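Local coordinates for ABC transporter substrate-binding protein-branched chain amino acid transport (Streptococcus pneumoniae, PDB 4GNR) that binds isoleucine and probably delivers branched-chain amino acids to an ABC transporter for uptake by the bacterium, at residues S19-A22 against Y23-E27; G30-L33 against A34-I38; L102-P105 against S106-Q109. All coordinates share one frame; numbering follows the deposited sequence. Where two conformers were deposited one is given.

Contacts 1 and 2 lie in series on helix 21-40, the helical arm of a beta-alpha-beta unit between strands 7-14 and 48-55, with their centres about 17 Å apart. Contact 3 comes later in the chain, where strand 102-104, in the five-stranded parallel sheet that also holds strands 7-14 and 48-55, gives way to a loop. Its centre is about 13 Å from contact 1's and 18 Å from contact 2's. Contacts 1 and 3 both touch the bound isoleucine and meet directly, Glu27 OE2 lying 2.6 Å from Ser106 OG, probably hydrogen-bonded. Contact 2 is farther along, away from the pocket, so a single helix serves ligand binding at its start and packing nearer its end.

Contact 1 of 3, residues S19-A22 against Y23-E27; sequences SLAA and YGTAE. With ILE (isoleucine), chain B.
The first turn of helix 21-40, which follows strand 7-14 and borders the isoleucine pocket, is formed here, with Leu20 at the N-cap position and Tyr23 turned to the ligand. Leu20 O receives two weak bonds, from Tyr23 N at 3.0 Å (N-H...O 134°) and from Gly24 N. The next carbonyl is gripped more firmly. Thr25 N reaches Ala21 O at 2.9 Å, and Thr25 OG1 reaches the same oxygen, also at 2.9 Å, from the opposite face of the carbonyl plane. Thr25 chi1 of -63° sets OG1 beside its own backbone N, which lets both donors converge. On the pocket side, Leu20 CD2 packs 3.9 Å from Tyr23 CE2, and CD1 of the bound isoleucine sits over one face of the tyrosine ring, 3.6 Å from CG. Tyr23 OH is held by Gly230 O and Tyr206 N, and the Tyr206 ring meets Tyr23 edge-to-face. The chemistry is therefore divided: polar bonds at Ala21 O tie the threonine hydroxyl back to the helix, whereas the tyrosine, fixed at its hydroxyl, offers an apolar face suited to the end of a branched aliphatic side chain.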
ATOM      1  N   SER A  19      -3.151  13.246  -6.046  0.90  8.37           N
ATOM      2  CA  SER A  19      -1.808  12.717  -6.283  0.90  8.97           C
ATOM      3  C   SER A  19      -1.575  11.284  -5.915  0.90  7.97           C
ATOM      4  O   SER A  19      -0.578  10.720  -6.345  0.90  9.73           O
ATOM      5  CB  SER A  19      -0.772  13.575  -5.550  0.90 10.50           C
ATOM      6  OG  SER A  19      -0.951  13.477  -4.148  0.90 13.12           O
ATOM      7  N   LEU A  20      -2.501  10.713  -5.146  1.00  7.19           N
ATOM      8  CA  LEU A  20      -2.403   9.317  -4.656  1.00  6.74           C
ATOM      9  C   LEU A  20      -3.552   8.466  -5.178  1.00  6.64           C
ATOM     10  O   LEU A  20      -3.775   7.346  -4.709  1.00  7.04           O
ATOM     11  CB  LEU A  20      -2.389   9.323  -3.116  1.00  6.86           C
ATOM     12  CG  LEU A  20      -1.215  10.129  -2.531  1.00  7.74           C
ATOM     13  CD1 LEU A  20      -1.435  10.431  -1.051  1.00  8.76           C
ATOM     14  CD2 LEU A  20       0.142   9.449  -2.759  1.00  8.66           C
ATOM     15  N   ALA A  21      -4.239   8.974  -6.202  1.00  7.60           N
ATOM     16  CA  ALA A  21      -5.444   8.332  -6.767  1.00  7.78           C
ATOM     17  C   ALA A  21      -5.275   6.890  -7.199  1.00  7.12           C
ATOM     18  O   ALA A  21      -6.207   6.103  -7.090  1.00  7.66           O
ATOM     19  CB  ALA A  21      -5.972   9.169  -7.951  1.00  9.71           C
ATOM     20  N   ALA A  22      -4.113   6.558  -7.754  1.00  7.33           N
ATOM     21  CA  ALA A  22      -3.952   5.180  -8.211  1.00  7.48           C
ATOM     22  C   ALA A  22      -4.119   4.196  -7.059  1.00  7.15           C
ATOM     23  O   ALA A  22      -4.646   3.090  -7.245  1.00  8.32           O
ATOM     24  CB  ALA A  22      -2.599   4.959  -8.888  1.00  9.64           C
ATOM     25  N   TYR A  23      -3.647   4.573  -5.885  1.00  6.29           N
ATOM     26  CA  TYR A  23      -3.726   3.687  -4.720  1.00  6.17           C
ATOM     27  C   TYR A  23      -5.163   3.581  -4.202  1.00  5.79           C
ATOM     28  O   TYR A  23      -5.683   2.480  -3.994  1.00  6.11           O
ATOM     29  CB  TYR A  23      -2.808   4.171  -3.596  1.00  6.26           C
ATOM     30  CG  TYR A  23      -1.360   4.403  -3.991  1.00  6.05           C
ATOM     31  CD1 TYR A  23      -0.625   3.450  -4.714  1.00  6.38           C
ATOM     32  CD2 TYR A  23      -0.708   5.551  -3.577  1.00  6.94           C
ATOM     33  CE1 TYR A  23       0.715   3.649  -5.007  1.00  6.25           C
ATOM     34  CE2 TYR A  23       0.635   5.767  -3.878  1.00  7.07           C
ATOM     35  CZ  TYR A  23       1.348   4.811  -4.583  1.00  6.52           C
ATOM     36  OH  TYR A  23       2.675   5.064  -4.870  1.00  6.94           O
ATOM     37  N   GLY A  24      -5.806   4.730  -3.982  1.00  5.94           N
ATOM     38  CA  GLY A  24      -7.149   4.715  -3.433  1.00  5.87           C
ATOM     39  C   GLY A  24      -8.178   4.145  -4.385  1.00  5.53           C
ATOM     40  O   GLY A  24      -9.131   3.515  -3.959  1.00  6.03           O
ATOM     41  N   THR A  25      -8.012   4.385  -5.683  1.00  5.88           N
ATOM     42  CA  THR A  25      -8.945   3.838  -6.675  1.00  6.54           C
ATOM     43  C   THR A  25      -8.840   2.298  -6.728  1.00  6.09           C
ATOM     44  O   THR A  25      -9.846   1.591  -6.817  1.00  6.48           O
ATOM     45  CB  THR A  25      -8.691   4.452  -8.061  1.00  7.59           C
ATOM     46  OG1 THR A  25      -8.934   5.867  -7.978  1.00  9.57           O
ATOM     47  CG2 THR A  25      -9.573   3.827  -9.125  1.00 10.27           C
ATOM     48  N   ALA A  26      -7.606   1.787  -6.649  1.00  5.71           N
ATOM     49  CA  ALA A  26      -7.410   0.329  -6.609  1.00  6.11           C
ATOM     50  C   ALA A  26      -8.142  -0.246  -5.380  1.00  5.33           C
ATOM     51  O   ALA A  26      -8.786  -1.292  -5.447  1.00  5.75           O
ATOM     52  CB  ALA A  26      -5.941  -0.012  -6.546  1.00  7.06           C
ATOM     53  N   GLU A  27      -8.000   0.434  -4.244  1.00  5.18           N
ATOM     54  CA  GLU A  27      -8.629  -0.034  -3.003  1.00  5.05           C
ATOM     55  C   GLU A  27     -10.151   0.050  -3.086  1.00  5.09           C
ATOM     56  O   GLU A  27     -10.849  -0.855  -2.633  1.00  5.22           O
ATOM     57  CB  GLU A  27      -8.045   0.677  -1.793  1.00  5.04           C
ATOM     58  CG  GLU A  27      -6.573   0.331  -1.666  1.00  5.24           C
ATOM     59  CD  GLU A  27      -5.905   0.696  -0.378  1.00  5.25           C
ATOM     60  OE1 GLU A  27      -6.496   1.067   0.635  1.00  6.33           O
ATOM     61  OE2 GLU A  27      -4.612   0.531  -0.421  1.00  6.36           O
TER
HETATM   62  N   ILE B 401       2.423   2.152   2.095  1.00  6.27           N
HETATM   63  CA  ILE B 401       2.203   3.520   1.549  1.00  6.07           C
HETATM   64  C   ILE B 401       1.756   4.442   2.679  1.00  5.74           C
HETATM   65  O   ILE B 401       1.550   5.645   2.414  1.00  6.70           O
HETATM   66  CB  ILE B 401       1.353   3.535   0.242  1.00  9.23           C
HETATM   67  CG1 ILE B 401       0.116   2.678   0.383  1.00  9.21           C
HETATM   68  CG2 ILE B 401       2.138   3.052  -1.100  1.00  8.24           C
HETATM   69  CD1 ILE B 401      -0.773   2.746  -0.839  1.00  7.90           C
HETATM   70  OXT ILE B 401       1.658   3.953   3.823  1.00  6.80           O

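Contact 2 of 3, residues G30-L33 against A34-I38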
ATOM      1  N   GLY A  30     -11.176  -2.963  -5.189  1.00  5.72           N
ATOM      2  CA  GLY A  30     -11.074  -4.240  -4.476  1.00  5.69           C
ATOM      3  C   GLY A  30     -12.110  -4.361  -3.344  1.00  5.45           C
ATOM      4  O   GLY A  30     -12.724  -5.416  -3.154  1.00  5.72           O
ATOM      5  N   ALA A  31     -12.278  -3.271  -2.587  1.00  5.15           N
ATOM      6  CA  ALA A  31     -13.242  -3.253  -1.489  1.00  5.29           C
ATOM      7  C   ALA A  31     -14.672  -3.427  -2.006  1.00  5.30           C
ATOM      8  O   ALA A  31     -15.462  -4.176  -1.437  1.00  5.83           O
ATOM      9  CB  ALA A  31     -13.088  -1.962  -0.692  1.00  5.70           C
ATOM     10  N   GLN A  32     -15.002  -2.710  -3.072  1.00  5.80           N
ATOM     11  CA  GLN A  32     -16.366  -2.804  -3.613  1.00  6.28           C
ATOM     12  C   GLN A  32     -16.647  -4.212  -4.159  1.00  6.34           C
ATOM     13  O   GLN A  32     -17.774  -4.707  -4.049  1.00  7.06           O
ATOM     14  CB  GLN A  32     -16.608  -1.744  -4.686  1.00  6.81           C
ATOM     15  CG  GLN A  32     -18.077  -1.687  -5.115  1.00  7.81           C
ATOM     16  CD  GLN A  32     -19.001  -1.190  -4.011  1.00  8.12           C
ATOM     17  OE1 GLN A  32     -18.796  -0.100  -3.471  1.00  9.29           O
ATOM     18  NE2 GLN A  32     -20.046  -1.949  -3.712  1.00 10.22           N
ATOM     19  N   LEU A  33     -15.634  -4.846  -4.770  1.00  6.28           N
ATOM     20  CA  LEU A  33     -15.804  -6.219  -5.264  1.00  6.79           C
ATOM     21  C   LEU A  33     -16.169  -7.139  -4.087  1.00  6.52           C
ATOM     22  O   LEU A  33     -17.081  -7.964  -4.191  1.00  7.08           O
ATOM     23  CB  LEU A  33     -14.541  -6.694  -5.957  1.00  7.07           C
ATOM     24  CG  LEU A  33     -14.558  -8.121  -6.501  1.00  7.92           C
ATOM     25  CD1 LEU A  33     -15.636  -8.283  -7.566  1.00 11.51           C
ATOM     26  CD2 LEU A  33     -13.175  -8.510  -7.002  1.00  9.31           C
ATOM     27  N   ALA A  34     -15.440  -7.021  -2.980  1.00  6.15           N
ATOM     28  CA  ALA A  34     -15.733  -7.835  -1.802  1.00  6.24           C
ATOM     29  C   ALA A  34     -17.166  -7.572  -1.312  1.00  6.10           C
ATOM     30  O   ALA A  34     -17.898  -8.517  -1.002  1.00  6.83           O
ATOM     31  CB  ALA A  34     -14.722  -7.568  -0.706  1.00  6.67           C
ATOM     32  N   VAL A  35     -17.546  -6.291  -1.188  1.00  6.10           N
ATOM     33  CA  VAL A  35     -18.904  -5.969  -0.735  1.00  6.68           C
ATOM     34  C   VAL A  35     -19.951  -6.612  -1.652  1.00  7.06           C
ATOM     35  O   VAL A  35     -20.924  -7.203  -1.203  1.00  7.65           O
ATOM     36  CB  VAL A  35     -19.125  -4.456  -0.633  1.00  6.71           C
ATOM     37  CG1 VAL A  35     -20.591  -4.161  -0.434  1.00  8.26           C
ATOM     38  CG2 VAL A  35     -18.278  -3.882   0.491  1.00  7.23           C
ATOM     39  N   ASP A  36     -19.765  -6.443  -2.950  1.00  7.34           N
ATOM     40  CA  ASP A  36     -20.731  -6.990  -3.918  1.00  7.82           C
ATOM     41  C   ASP A  36     -20.901  -8.486  -3.749  1.00  7.71           C
ATOM     42  O   ASP A  36     -22.023  -9.015  -3.798  1.00  8.74           O
ATOM     43  CB  ASP A  36     -20.324  -6.626  -5.342  1.00  8.86           C
ATOM     44  CG  ASP A  36     -20.467  -5.132  -5.648  1.00 10.09           C
ATOM     45  OD1 ASP A  36     -21.107  -4.370  -4.890  1.00 11.06           O
ATOM     46  OD2 ASP A  36     -19.977  -4.768  -6.723  1.00 13.06           O
ATOM     47  N   GLU A  37     -19.793  -9.187  -3.604  1.00  7.61           N
ATOM     48  CA  GLU A  37     -19.839 -10.640  -3.443  1.00  8.06           C
ATOM     49  C   GLU A  37     -20.508 -11.051  -2.148  1.00  7.69           C
ATOM     50  O   GLU A  37     -21.343 -11.959  -2.127  1.00  8.82           O
ATOM     51  CB  GLU A  37     -18.441 -11.227  -3.533  1.00  8.25           C
ATOM     52  CG  GLU A  37     -17.844 -11.102  -4.924  1.00  9.44           C
ATOM     53  CD  GLU A  37     -16.416 -11.616  -5.004  1.00 10.40           C
ATOM     54  OE1 GLU A  37     -15.811 -11.784  -3.930  1.00 11.33           O
ATOM     55  OE2 GLU A  37     -15.885 -11.774  -6.131  1.00 12.58           O
ATOM     56  N   ILE A  38     -20.145 -10.389  -1.053  1.00  7.77           N
ATOM     57  CA  ILE A  38     -20.749 -10.701   0.244  1.00  7.69           C
ATOM     58  C   ILE A  38     -22.255 -10.456   0.174  1.00  8.07           C
ATOM     59  O   ILE A  38     -23.063 -11.275   0.649  1.00  8.98           O
ATOM     60  CB  ILE A  38     -20.079  -9.873   1.355  1.00  8.07           C
ATOM     61  CG1 ILE A  38     -18.638 -10.349   1.545  1.00  8.02           C
ATOM     62  CG2 ILE A  38     -20.888  -9.991   2.659  1.00  9.82           C
ATOM     63  CD1 ILE A  38     -17.781  -9.325   2.317  1.00  9.95           C
TER
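Leu33, Gln32 and Ala34 lose the most surface in this contact, one continuous run of helix 21-40 in which side chains meet a turn apart. The helix is the connection of the beta-alpha-beta crossover from strand 7-14 to strand 48-55, and i to i+4 bonding runs along it. Gln32 makes the specific polar link. Its CG is anti to the backbone N, and the chain then bends at chi2, 67°, which swings the amide along the helix to Asp36. Gln32 NE2 donates to Asp36 OD1 at 2.9 Å with an N-H...O angle of 158°. The acceptor lies almost in the amide plane, yet OD1 is met from above the carboxylate plane, and the two flat groups are inclined by 44°. The other carboxylate oxygen, Asp36 OD2, forms a salt bridge with Lys274. The backbone spans the same pair through Asp36 N to Gln32 O, 2.9 Å.

Leu33 meets Glu37 one residue further on. Leu33 CD1 is 3.8 Å from Glu37 OE2, while Glu37 CG lies 3.3 Å from Leu33 O, so the acid's methylene chain runs past the carbonyl that accepts Glu37 N at 3.0 Å. Ala34 N donates to Gly30 O at 3.2 Å, and Ala34 CB stands 3.5 Å from Ala31 O. The helix is set between strand 48-55, where Val35 touches Ile49 and Val51, and helices 262-275 and 281-297, where Leu33 and Gln32 touch Tyr275, Ala34 packs on Tyr287 and Val290, and Glu37 OE1 is hydrogen-bonded to Tyr287 OH.

Chemically, the Asp36 carboxylate is shared between an amide and a lysine, one oxygen to each. The negative charge is probably offset by Lys274, and the two bonds together probably limit the rotation of the carboxylate, an arrangement that would be expected to favour the ionised acid.

Contact 3 of 3, residues L102-P105 against S106-Q109; sequences LISP and SATQ. With ILE (isoleucine), chain B.
With chi1 at 171°, Ser104 holds OG trans to N and beside its own carbonyl carbon, which carries the hydroxyl forward beyond Pro105 to the amides of Ser106 and Ala107. It accepts from both: Ala107 N at 3.0 Å, through a bent bond with an N-H...O angle of 137°, and Ser106 N at 3.3 Å, a longer but straighter one. The bond from Ser106 N, two residues on, makes this an ST turn at the end of strand 102-104, with Ala107 N as a second donor. The same oxygen is hydrogen-bonded to Pro82 O, its strongest polar partner. Ala107 CB closes against this hydroxyl, 3.2 Å from Ser104 OG.

Ser106 O, Thr108 OG1 and Thr108 N face the ligand. Ser106 O accepts from the isoleucine N at 3.0 Å. Thr108 chi1 of 55° places OG1 between the threonine's own N and carbonyl carbon, where it meets the same ammonium group at 2.8 Å. Thr108 N donates to isoleucine OXT at 2.9 Å, so residues two apart grasp both charged ends of the amino acid. Asp126 OD1 holds Thr108 OG1, a second-shell bond consistent with positioning that oxygen for the ligand nitrogen. Ser106 OG bonds to Ala83 O. Ser85 OG, Tyr205 OH and Asp229 OD2 also bond the isoleucine, and this hold on its main-chain groups is consistent with a site that recognises the common backbone, with selectivity probably left to the surroundings of the side chain.

In the fold, strand 102-104 is paired on one side with strand 78-80 and on the other with strand 119-121. Ser104 and Ala107 pack on Thr88 of helix 85-97 and on Ile121, while Ile103 and Pro105 lie against Ser289 of helix 281-297.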
ATOM      1  N   LEU A 102     -11.398   1.682  12.272  1.00  5.83           N
ATOM      2  CA  LEU A 102     -10.909   2.073  10.965  1.00  5.59           C
ATOM      3  C   LEU A 102      -9.773   1.125  10.613  1.00  5.37           C
ATOM      4  O   LEU A 102      -8.840   0.938  11.415  1.00  5.71           O
ATOM      5  CB  LEU A 102     -10.463   3.535  10.980  1.00  6.28           C
ATOM      6  CG  LEU A 102     -10.027   4.130   9.624  1.00  6.61           C
ATOM      7  CD1 LEU A 102     -10.351   5.622   9.552  1.00  7.84           C
ATOM      8  CD2 LEU A 102      -8.572   3.867   9.310  1.00  7.00           C
ATOM      9  N   ILE A 103      -9.871   0.513   9.429  1.00  5.02           N
ATOM     10  CA  ILE A 103      -8.818  -0.359   8.948  1.00  4.79           C
ATOM     11  C   ILE A 103      -8.220   0.236   7.685  1.00  4.67           C
ATOM     12  O   ILE A 103      -8.930   0.483   6.692  1.00  5.21           O
ATOM     13  CB  ILE A 103      -9.295  -1.834   8.723  1.00  5.50           C
ATOM     14  CG1 ILE A 103      -8.126  -2.703   8.245  1.00  5.85           C
ATOM     15  CG2 ILE A 103     -10.504  -1.941   7.790  1.00  6.24           C
ATOM     16  CD1 ILE A 103      -8.404  -4.195   8.382  1.00  7.31           C
ATOM     17  N   SER A 104      -6.918   0.519   7.728  1.00  4.65           N
ATOM     18  CA  SER A 104      -6.189   0.891   6.520  1.00  4.91           C
ATOM     19  C   SER A 104      -5.591  -0.387   5.936  1.00  4.48           C
ATOM     20  O   SER A 104      -4.810  -1.072   6.619  1.00  5.12           O
ATOM     21  CB  SER A 104      -5.037   1.852   6.759  1.00  5.32           C
ATOM     22  OG  SER A 104      -4.284   1.968   5.559  1.00  5.38           O
ATOM     23  N   PRO A 105      -5.932  -0.733   4.695  1.00  4.67           N
ATOM     24  CA  PRO A 105      -5.332  -1.937   4.125  1.00  5.10           C
ATOM     25  C   PRO A 105      -3.815  -1.860   3.942  1.00  5.14           C
ATOM     26  O   PRO A 105      -3.153  -2.894   3.920  1.00  6.55           O
ATOM     27  CB  PRO A 105      -6.008  -2.012   2.721  1.00  5.84           C
ATOM     28  CG  PRO A 105      -7.320  -1.265   2.886  1.00  5.23           C
ATOM     29  CD  PRO A 105      -6.943  -0.122   3.815  1.00  4.94           C
ATOM     30  N   SER A 106      -3.296  -0.626   3.843  1.00  5.06           N
ATOM     31  CA  SER A 106      -1.974  -0.429   3.240  1.00  5.18           C
ATOM     32  C   SER A 106      -1.074   0.632   3.834  1.00  4.93           C
ATOM     33  O   SER A 106       0.021   0.832   3.302  1.00  5.68           O
ATOM     34  CB  SER A 106      -2.219  -0.084   1.744  1.00  5.54           C
ATOM     35  OG  SER A 106      -3.165   0.986   1.633  1.00  5.80           O
ATOM     36  N   ALA A 107      -1.468   1.284   4.928  1.00  5.02           N
ATOM     37  CA  ALA A 107      -0.614   2.342   5.534  1.00  5.04           C
ATOM     38  C   ALA A 107       0.532   1.652   6.289  1.00  5.25           C
ATOM     39  O   ALA A 107       0.302   0.987   7.291  1.00  6.08           O
ATOM     40  CB  ALA A 107      -1.430   3.224   6.443  1.00  6.08           C
ATOM     41  N   THR A 108       1.758   1.871   5.820  1.00  5.51           N
ATOM     42  CA  THR A 108       2.945   1.179   6.314  1.00  5.78           C
ATOM     43  C   THR A 108       3.762   1.935   7.352  1.00  6.24           C
ATOM     44  O   THR A 108       4.769   1.405   7.851  1.00  6.73           O
ATOM     45  CB  THR A 108       3.857   0.816   5.111  1.00  6.08           C
ATOM     46  OG1 THR A 108       4.132   2.015   4.370  1.00  6.71           O
ATOM     47  CG2 THR A 108       3.206  -0.213   4.187  1.00  6.29           C
ATOM     48  N   GLN A 109       3.370   3.137   7.736  1.00  6.97           N
ATOM     49  CA  GLN A 109       4.168   3.911   8.700  1.00  8.01           C
ATOM     50  C   GLN A 109       4.402   3.159   9.991  1.00  6.91           C
ATOM     51  O   GLN A 109       3.486   2.628  10.600  1.00  7.32           O
ATOM     52  CB  GLN A 109       3.470   5.250   8.988  1.00 10.21           C
ATOM     53  CG  GLN A 109       4.099   6.128  10.063  1.00 12.17           C
ATOM     54  CD  GLN A 109       3.311   7.433  10.246  1.00 14.24           C
ATOM     55  OE1 GLN A 109       3.026   8.123   9.262  1.00 15.32           O
ATOM     56  NE2 GLN A 109       2.991   7.790  11.510  1.00 14.70           N
TER
HETATM   57  N   ILE B 401       2.423   2.152   2.095  1.00  6.27           N
HETATM   58  CA  ILE B 401       2.203   3.520   1.549  1.00  6.07           C
HETATM   59  C   ILE B 401       1.756   4.442   2.679  1.00  5.74           C
HETATM   60  O   ILE B 401       1.550   5.645   2.414  1.00  6.70           O
HETATM   61  CB  ILE B 401       1.353   3.535   0.242  1.00  9.23           C
HETATM   62  CG1 ILE B 401       0.116   2.678   0.383  1.00  9.21           C
HETATM   63  CG2 ILE B 401       2.138   3.052  -1.100  1.00  8.24           C
HETATM   64  CD1 ILE B 401      -0.773   2.746  -0.839  1.00  7.90           C
HETATM   65  OXT ILE B 401       1.658   3.953   3.823  1.00  6.80           O